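PDB 6SMO: PKS_KS domain-containing protein from Photorhabdus luminescens subsp. laumondii, which probably acts as a ketosynthase of the beta-ketoacyl-ACP synthase family, condensing acyl units into a polyketide chain, and binds a pentaoxo-dodecanal chain in its pocket. Local coordinates for residues D133-E138 against P221-S226; T325-S330 against Y416-A421. All blocks are in the same frame, centred on the assembly; numbering follows the deposited sequence.

How the contacts relate
Contact 1 (133-138 with 221-226) and contact 2 (325-330 with 416-421) lie on opposite sides of the chain's centre, about 37 Å apart between centres and about 19 Å between nearest atoms. Contact 1, with five of its six touching residues buried, joins the starts of helices 134-144 and 224-233 beside the ligand pocket, partly covered by another chain. Contact 2, only partly buried, joins strand 326-330, near one end of the mixed sheet, to the start of strand 420-427 and the loop leading into it. One weak bond to a carboxylate, whose oxygens lie against Pro224 and Leu225 carbons, and modest Ala-Cys packing serve contact 1; a side-chain amide bonded to two backbone groups dominates contact 2.

Contact 1: residues D133-E138 against P221-S226. With LKZ (3,5,7,9,11-pentakis(oxidanylidene)dodecanal), chain H.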
ATOM      1  N   ASP B 133       3.353 -11.926  -0.278  1.00 41.90           N
ATOM      2  CA  ASP B 133       3.439 -13.376  -0.605  1.00 42.85           C
ATOM      3  C   ASP B 133       2.034 -13.910  -0.916  1.00 43.34           C
ATOM      4  O   ASP B 133       1.589 -14.849  -0.228  1.00 43.25           O
ATOM      5  CB  ASP B 133       4.119 -14.150   0.529  1.00 43.92           C
ATOM      6  CG  ASP B 133       4.500 -15.576   0.167  1.00 44.90           C
ATOM      7  OD1 ASP B 133       4.931 -15.796  -0.983  1.00 45.48           O
ATOM      8  OD2 ASP B 133       4.361 -16.457   1.037  1.00 45.73           O
ATOM      9  N   ALA B 134       1.370 -13.337  -1.927  1.00 43.56           N
ATOM     10  CA  ALA B 134       0.026 -13.742  -2.405  1.00 43.62           C
ATOM     11  C   ALA B 134       0.086 -15.155  -2.997  1.00 43.57           C
ATOM     12  O   ALA B 134      -0.902 -15.900  -2.836  1.00 44.04           O
ATOM     13  CB  ALA B 134      -0.497 -12.746  -3.412  1.00 43.57           C
ATOM     14  N   ALA B 135       1.196 -15.501  -3.656  1.00 43.36           N
ATOM     15  CA  ALA B 135       1.464 -16.841  -4.231  1.00 43.49           C
ATOM     16  C   ALA B 135       1.360 -17.900  -3.126  1.00 43.54           C
ATOM     17  O   ALA B 135       0.665 -18.913  -3.344  1.00 43.72           O
ATOM     18  CB  ALA B 135       2.823 -16.863  -4.888  1.00 43.17           C
ATOM     19  N   GLY B 136       2.021 -17.659  -1.990  1.00 43.48           N
ATOM     20  CA  GLY B 136       2.003 -18.537  -0.802  1.00 43.97           C
ATOM     21  C   GLY B 136       0.618 -18.633  -0.184  1.00 44.38           C
ATOM     22  O   GLY B 136       0.254 -19.736   0.269  1.00 44.46           O
ATOM     23  N   MET B 137      -0.125 -17.519  -0.162  1.00 44.71           N
ATOM     24  CA  MET B 137      -1.509 -17.435   0.382  1.00 44.92           C
ATOM     25  C   MET B 137      -2.469 -18.216  -0.525  1.00 46.18           C
ATOM     26  O   MET B 137      -3.324 -18.946   0.015  1.00 46.42           O
ATOM     27  CB  MET B 137      -1.979 -15.980   0.489  1.00 44.49           C
ATOM     28  CG  MET B 137      -1.266 -15.190   1.575  1.00 43.97           C
ATOM     29  SD  MET B 137      -2.035 -13.583   1.910  1.00 43.64           S
ATOM     30  CE  MET B 137      -1.235 -12.560   0.674  1.00 43.28           C
ATOM     31  N   GLU B 138      -2.330 -18.061  -1.847  1.00 47.10           N
ATOM     32  CA  GLU B 138      -3.156 -18.749  -2.878  1.00 48.41           C
ATOM     33  C   GLU B 138      -2.905 -20.261  -2.803  1.00 49.89           C
ATOM     34  O   GLU B 138      -3.894 -21.022  -2.783  1.00 50.01           O
ATOM     35  CB  GLU B 138      -2.822 -18.211  -4.272  1.00 48.23           C
ATOM     36  CG  GLU B 138      -3.643 -18.835  -5.389  1.00 48.61           C
ATOM     37  CD  GLU B 138      -3.032 -18.708  -6.775  1.00 48.97           C
ATOM     38  OE1 GLU B 138      -3.798 -18.576  -7.748  1.00 48.76           O
ATOM     39  OE2 GLU B 138      -1.790 -18.750  -6.878  1.00 49.43           O
ATOM     40  N   PRO B 221       4.363 -11.475  -8.287  1.00 38.62           N
ATOM     41  CA  PRO B 221       2.976 -11.643  -8.694  1.00 38.98           C
ATOM     42  C   PRO B 221       2.708 -12.571  -9.876  1.00 39.50           C
ATOM     43  O   PRO B 221       1.713 -12.424 -10.489  1.00 39.56           O
ATOM     44  CB  PRO B 221       2.682 -10.211  -9.128  1.00 38.93           C
ATOM     45  CG  PRO B 221       3.923  -9.799  -9.842  1.00 38.77           C
ATOM     46  CD  PRO B 221       5.041 -10.502  -9.115  1.00 38.74           C
ATOM     47  N   LEU B 222       3.673 -13.413 -10.220  1.00 39.92           N
ATOM     48  CA  LEU B 222       3.490 -14.345 -11.345  1.00 40.44           C
ATOM     49  C   LEU B 222       2.865 -15.632 -10.838  1.00 40.82           C
ATOM     50  O   LEU B 222       3.477 -16.665 -10.948  1.00 40.98           O
ATOM     51  CB  LEU B 222       4.845 -14.572 -11.996  1.00 40.65           C
ATOM     52  CG  LEU B 222       5.494 -13.302 -12.521  1.00 40.67           C
ATOM     53  CD1 LEU B 222       6.652 -13.632 -13.432  1.00 41.09           C
ATOM     54  CD2 LEU B 222       4.478 -12.443 -13.233  1.00 40.38           C
ATOM     55  N   CYS B 223       1.661 -15.510 -10.306  1.00 41.33           N
ATOM     56  CA  CYS B 223       0.818 -16.617  -9.826  1.00 42.24           C
ATOM     57  C   CYS B 223      -0.536 -16.467 -10.507  1.00 42.02           C
ATOM     58  O   CYS B 223      -0.868 -15.382 -10.943  1.00 41.39           O
ATOM     59  CB  CYS B 223       0.674 -16.620  -8.313  1.00 43.20           C
ATOM     60  SG  CYS B 223       0.144 -15.056  -7.582  1.00 44.82           S
ATOM     61  N   PRO B 224      -1.334 -17.530 -10.626  1.00 42.39           N
ATOM     62  CA  PRO B 224      -2.607 -17.450 -11.347  1.00 42.55           C
ATOM     63  C   PRO B 224      -3.592 -16.393 -10.820  1.00 42.35           C
ATOM     64  O   PRO B 224      -4.232 -15.746 -11.631  1.00 41.73           O
ATOM     65  CB  PRO B 224      -3.214 -18.851 -11.165  1.00 42.88           C
ATOM     66  CG  PRO B 224      -2.023 -19.748 -10.913  1.00 42.99           C
ATOM     67  CD  PRO B 224      -1.052 -18.888 -10.135  1.00 42.58           C
ATOM     68  N   LEU B 225      -3.697 -16.257  -9.493  1.00 42.73           N
ATOM     69  CA  LEU B 225      -4.612 -15.297  -8.810  1.00 43.23           C
ATOM     70  C   LEU B 225      -4.261 -13.869  -9.250  1.00 43.00           C
ATOM     71  O   LEU B 225      -5.169 -13.172  -9.746  1.00 43.30           O
ATOM     72  CB  LEU B 225      -4.509 -15.505  -7.290  1.00 43.82           C
ATOM     73  CG  LEU B 225      -4.681 -14.285  -6.382  1.00 43.61           C
ATOM     74  CD1 LEU B 225      -6.006 -13.573  -6.616  1.00 43.86           C
ATOM     75  CD2 LEU B 225      -4.569 -14.701  -4.923  1.00 43.83           C
ATOM     76  N   SER B 226      -2.993 -13.470  -9.112  1.00 42.77           N
ATOM     77  CA  SER B 226      -2.481 -12.113  -9.445  1.00 42.33           C
ATOM     78  C   SER B 226      -2.649 -11.831 -10.944  1.00 42.06           C
ATOM     79  O   SER B 226      -3.191 -10.762 -11.277  1.00 41.52           O
ATOM     80  CB  SER B 226      -1.047 -11.951  -9.010  1.00 42.50           C
ATOM     81  OG  SER B 226      -0.536 -10.682  -9.393  1.00 42.63           O
TER
HETATM   82  C4  LKZ H 501      -4.472  -8.470  -7.355  1.00 56.67           C
HETATM   83  C5  LKZ H 501      -4.408  -7.389  -6.306  1.00 55.90           C
HETATM   84  C6  LKZ H 501      -3.049  -6.725  -6.064  1.00 54.13           C
HETATM   85  C7  LKZ H 501      -3.108  -5.300  -6.570  1.00 53.98           C
HETATM   86  C8  LKZ H 501      -1.903  -4.372  -6.372  1.00 53.57           C
HETATM   87  C10 LKZ H 501      -1.093  -0.904 -10.200  1.00 50.39           C
HETATM   88  C22 LKZ H 501      -4.413  -9.809  -6.646  1.00 57.45           C
HETATM   89  C11 LKZ H 501       0.274  -1.529 -10.318  1.00 49.00           C
HETATM   90  O19 LKZ H 501       0.619  -2.167 -11.297  1.00 50.76           O
HETATM   91  C3  LKZ H 501      -1.553  -1.311  -8.813  1.00 51.25           C
HETATM   92  O23 LKZ H 501      -1.926  -0.470  -8.014  1.00 51.50           O
HETATM   93  C2  LKZ H 501      -1.397  -2.788  -8.426  1.00 52.69           C
HETATM   94  C9  LKZ H 501      -2.196  -3.090  -7.156  1.00 53.28           C
HETATM   95  O20 LKZ H 501      -3.114  -2.373  -6.809  1.00 54.56           O
HETATM   96  O21 LKZ H 501      -4.087  -4.919  -7.174  1.00 53.48           O
HETATM   97  O22 LKZ H 501      -5.407  -7.094  -5.670  1.00 56.92           O
HETATM   98  O24 LKZ H 501      -5.418 -10.444  -6.363  1.00 58.84           O
HETATM   99  C23 LKZ H 501      -3.023 -10.317  -6.312  1.00 57.56           C
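In this ketosynthase of the thiolase fold, the N-terminal turns of helices 134-144 and 224-233 meet beside the ligand pocket, and Glu138 spans the gap to Cys223, Pro224 and Leu225. CG of Glu138 stands anti to the backbone N (chi1 -179°) and the chain runs on extended, its aliphatic part passing Leu225 in the opposite direction. Leu225 CB lies 3.9 Å from Glu138 CG. The two carboxylate oxygens divide their partners: Glu138 OE1 takes a weak, bent hydrogen bond from Leu225 N (2.9 Å, 126° at the hydrogen), whereas Glu138 OE2 sits 3.3 Å from Pro224 CD. OE1 is also hydrogen-bonded to NE2 of His118 of the neighbouring Ketoacyl_synth_N domain-containing chain, its stronger partner, which the bond from Leu225 N only supplements. Near the start of helix 134-144, Cys223, the N-cap residue of helix 224-233, lays its sulfur against the Ala135 backbone (SG 4.0 Å from Ala135 CA), while Cys223 CB meets Ala135 CB at 4.1 Å. Leu225 and Ser226 both line the pocket of the pentaoxo-dodecanal. Ser226 CA is 3.7 Å from C23 of that ligand, and Leu225 CD1 approaches its carbonyl oxygen O24 to 3.2 Å.

Contact 2: residues T325-S330 against Y416-A421; sequences TVNYIS and YPIKTA
Asn327 uses both ends of its side-chain amide on the backbone of 416-421. Its ND2 donates to Pro417 O at 2.8 Å, the acceptor lying near the amide plane, while its OD1 accepts from Lys419 N at 3.1 Å in a nearly straight bond (163° at the hydrogen). CG of Asn327 sits between the backbone N and the carbonyl carbon (chi1 69°), which carries it toward the 417-419 backbone. A weak backbone bond follows, Asn327 N to Thr420 O at 3.3 Å, and the same oxygen receives a CA-H...O contact from Val326. Strands 326-330 and 420-427 are parallel neighbours in the mixed sheet of the thiolase fold, with Val326 bridged to Thr420; Asn327 ties the loop before the second strand to the start of the first. Beside it, the Tyr416 ring passes the Asn327 side chain head to tail, its plane turned 49° from the amide, with Tyr416 CE2 3.5 Å from Asn327 ND2. Tyr328 packs against Leu382 of helix 372-388 and hydrogen-bonds Asn361 through OH. Its CB meets Ile418 CG2 at 4.0 Å, and Ala421 CB lies at the ring edge, 3.9 Å from Tyr328 CD2. At the other end, Val326 CG2 touches Thr420 CG2 at 4.0 Å.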
ATOM      1  N   THR B 325      15.787  23.164 -14.665  1.00 41.86           N
ATOM      2  CA  THR B 325      17.001  22.307 -14.551  1.00 41.31           C
ATOM      3  C   THR B 325      16.666  20.843 -14.867  1.00 39.75           C
ATOM      4  O   THR B 325      17.620  20.059 -15.051  1.00 38.90           O
ATOM      5  CB  THR B 325      17.640  22.426 -13.162  1.00 41.79           C
ATOM      6  OG1 THR B 325      16.615  22.244 -12.185  1.00 42.27           O
ATOM      7  CG2 THR B 325      18.334  23.752 -12.944  1.00 42.50           C
ATOM      8  N   VAL B 326      15.378  20.485 -14.925  1.00 38.76           N
ATOM      9  CA  VAL B 326      14.906  19.097 -15.223  1.00 38.30           C
ATOM     10  C   VAL B 326      15.149  18.813 -16.712  1.00 38.50           C
ATOM     11  O   VAL B 326      14.474  19.451 -17.545  1.00 40.02           O
ATOM     12  CB  VAL B 326      13.424  18.899 -14.848  1.00 37.77           C
ATOM     13  CG1 VAL B 326      12.933  17.502 -15.199  1.00 37.42           C
ATOM     14  CG2 VAL B 326      13.162  19.198 -13.380  1.00 37.86           C
ATOM     15  N   ASN B 327      16.070  17.893 -17.025  1.00 37.81           N
ATOM     16  CA  ASN B 327      16.454  17.530 -18.418  1.00 37.50           C
ATOM     17  C   ASN B 327      16.404  16.006 -18.615  1.00 37.46           C
ATOM     18  O   ASN B 327      17.005  15.529 -19.595  1.00 37.59           O
ATOM     19  CB  ASN B 327      17.825  18.107 -18.787  1.00 37.38           C
ATOM     20  CG  ASN B 327      18.979  17.456 -18.051  1.00 37.05           C
ATOM     21  OD1 ASN B 327      18.811  16.919 -16.959  1.00 36.94           O
ATOM     22  ND2 ASN B 327      20.160  17.502 -18.644  1.00 36.91           N
ATOM     23  N   TYR B 328      15.704  15.272 -17.743  1.00 37.16           N
ATOM     24  CA  TYR B 328      15.458  13.812 -17.886  1.00 36.80           C
ATOM     25  C   TYR B 328      14.330  13.369 -16.944  1.00 36.33           C
ATOM     26  O   TYR B 328      14.277  13.852 -15.797  1.00 37.33           O
ATOM     27  CB  TYR B 328      16.730  13.005 -17.618  1.00 36.76           C
ATOM     28  CG  TYR B 328      16.490  11.518 -17.538  1.00 37.02           C
ATOM     29  CD1 TYR B 328      16.116  10.797 -18.661  1.00 37.00           C
ATOM     30  CD2 TYR B 328      16.594  10.837 -16.336  1.00 37.04           C
ATOM     31  CE1 TYR B 328      15.871   9.434 -18.598  1.00 36.91           C
ATOM     32  CE2 TYR B 328      16.354   9.474 -16.257  1.00 36.85           C
ATOM     33  CZ  TYR B 328      15.992   8.770 -17.390  1.00 36.84           C
ATOM     34  OH  TYR B 328      15.755   7.428 -17.311  1.00 36.70           O
ATOM     35  N   ILE B 329      13.465  12.469 -17.425  1.00 35.51           N
ATOM     36  CA  ILE B 329      12.290  11.920 -16.682  1.00 34.63           C
ATOM     37  C   ILE B 329      12.256  10.397 -16.867  1.00 34.30           C
ATOM     38  O   ILE B 329      12.177   9.947 -18.025  1.00 33.74           O
ATOM     39  CB  ILE B 329      10.979  12.586 -17.158  1.00 34.52           C
ATOM     40  CG1 ILE B 329      10.990  14.103 -16.941  1.00 34.59           C
ATOM     41  CG2 ILE B 329       9.768  11.941 -16.498  1.00 34.19           C
ATOM     42  CD1 ILE B 329      10.021  14.860 -17.819  1.00 34.89           C
ATOM     43  N   SER B 330      12.321   9.642 -15.766  1.00 34.00           N
ATOM     44  CA  SER B 330      12.093   8.173 -15.716  1.00 34.13           C
ATOM     45  C   SER B 330      10.604   7.910 -15.464  1.00 34.44           C
ATOM     46  O   SER B 330      10.226   7.707 -14.295  1.00 35.49           O
ATOM     47  CB  SER B 330      12.954   7.517 -14.665  1.00 33.76           C
ATOM     48  OG  SER B 330      12.659   6.131 -14.560  1.00 33.63           O
ATOM     49  N   TYR B 416      23.976  11.020 -22.242  1.00 37.99           N
ATOM     50  CA  TYR B 416      23.252  12.287 -21.963  1.00 38.17           C
ATOM     51  C   TYR B 416      23.668  12.828 -20.597  1.00 37.46           C
ATOM     52  O   TYR B 416      23.679  12.084 -19.618  1.00 36.16           O
ATOM     53  CB  TYR B 416      21.740  12.062 -22.034  1.00 38.25           C
ATOM     54  CG  TYR B 416      20.929  13.326 -22.151  1.00 39.30           C
ATOM     55  CD1 TYR B 416      20.649  13.885 -23.387  1.00 39.89           C
ATOM     56  CD2 TYR B 416      20.449  13.974 -21.024  1.00 39.79           C
ATOM     57  CE1 TYR B 416      19.910  15.051 -23.503  1.00 40.51           C
ATOM     58  CE2 TYR B 416      19.708  15.141 -21.123  1.00 40.30           C
ATOM     59  CZ  TYR B 416      19.436  15.681 -22.366  1.00 40.58           C
ATOM     60  OH  TYR B 416      18.706  16.830 -22.469  1.00 41.34           O
ATOM     61  N   PRO B 417      24.020  14.130 -20.484  1.00 38.05           N
ATOM     62  CA  PRO B 417      24.414  14.711 -19.202  1.00 38.40           C
ATOM     63  C   PRO B 417      23.179  15.092 -18.370  1.00 38.60           C
ATOM     64  O   PRO B 417      22.591  16.127 -18.629  1.00 39.14           O
ATOM     65  CB  PRO B 417      25.244  15.937 -19.611  1.00 38.46           C
ATOM     66  CG  PRO B 417      24.686  16.354 -20.962  1.00 38.41           C
ATOM     67  CD  PRO B 417      24.051  15.119 -21.573  1.00 38.19           C
ATOM     68  N   ILE B 418      22.819  14.239 -17.404  1.00 38.97           N
ATOM     69  CA  ILE B 418      21.628  14.409 -16.520  1.00 39.08           C
ATOM     70  C   ILE B 418      22.024  15.316 -15.350  1.00 39.86           C
ATOM     71  O   ILE B 418      22.981  14.963 -14.631  1.00 40.21           O
ATOM     72  CB  ILE B 418      21.094  13.044 -16.032  1.00 38.73           C
ATOM     73  CG1 ILE B 418      20.812  12.087 -17.193  1.00 38.52           C
ATOM     74  CG2 ILE B 418      19.863  13.229 -15.153  1.00 38.40           C
ATOM     75  CD1 ILE B 418      20.766  10.629 -16.792  1.00 38.22           C
ATOM     76  N   LYS B 419      21.317  16.439 -15.180  1.00 40.13           N
ATOM     77  CA  LYS B 419      21.464  17.366 -14.023  1.00 40.27           C
ATOM     78  C   LYS B 419      20.417  16.992 -12.967  1.00 38.94           C
ATOM     79  O   LYS B 419      20.797  16.358 -11.961  1.00 38.71           O
ATOM     80  CB  LYS B 419      21.331  18.827 -14.472  1.00 41.56           C
ATOM     81  CG  LYS B 419      22.646  19.541 -14.755  1.00 43.24           C
ATOM     82  CD  LYS B 419      23.378  19.029 -15.977  1.00 44.44           C
ATOM     83  CE  LYS B 419      24.746  19.657 -16.147  1.00 45.64           C
ATOM     84  NZ  LYS B 419      25.425  19.169 -17.371  1.00 46.32           N
ATOM     85  N   THR B 420      19.152  17.358 -13.204  1.00 37.59           N
ATOM     86  CA  THR B 420      17.992  17.083 -12.314  1.00 36.57           C
ATOM     87  C   THR B 420      17.070  16.073 -13.003  1.00 35.58           C
ATOM     88  O   THR B 420      16.584  16.381 -14.107  1.00 35.17           O
ATOM     89  CB  THR B 420      17.248  18.378 -11.964  1.00 36.74           C
ATOM     90  OG1 THR B 420      18.196  19.310 -11.445  1.00 36.89           O
ATOM     91  CG2 THR B 420      16.139  18.168 -10.955  1.00 36.81           C
ATOM     92  N   ALA B 421      16.843  14.920 -12.368  1.00 35.03           N
ATOM     93  CA  ALA B 421      16.025  13.801 -12.895  1.00 34.55           C
ATOM     94  C   ALA B 421      14.695  13.724 -12.139  1.00 34.09           C
ATOM     95  O   ALA B 421      14.698  13.914 -10.907  1.00 33.70           O
ATOM     96  CB  ALA B 421      16.795  12.508 -12.786  1.00 34.52           C
TER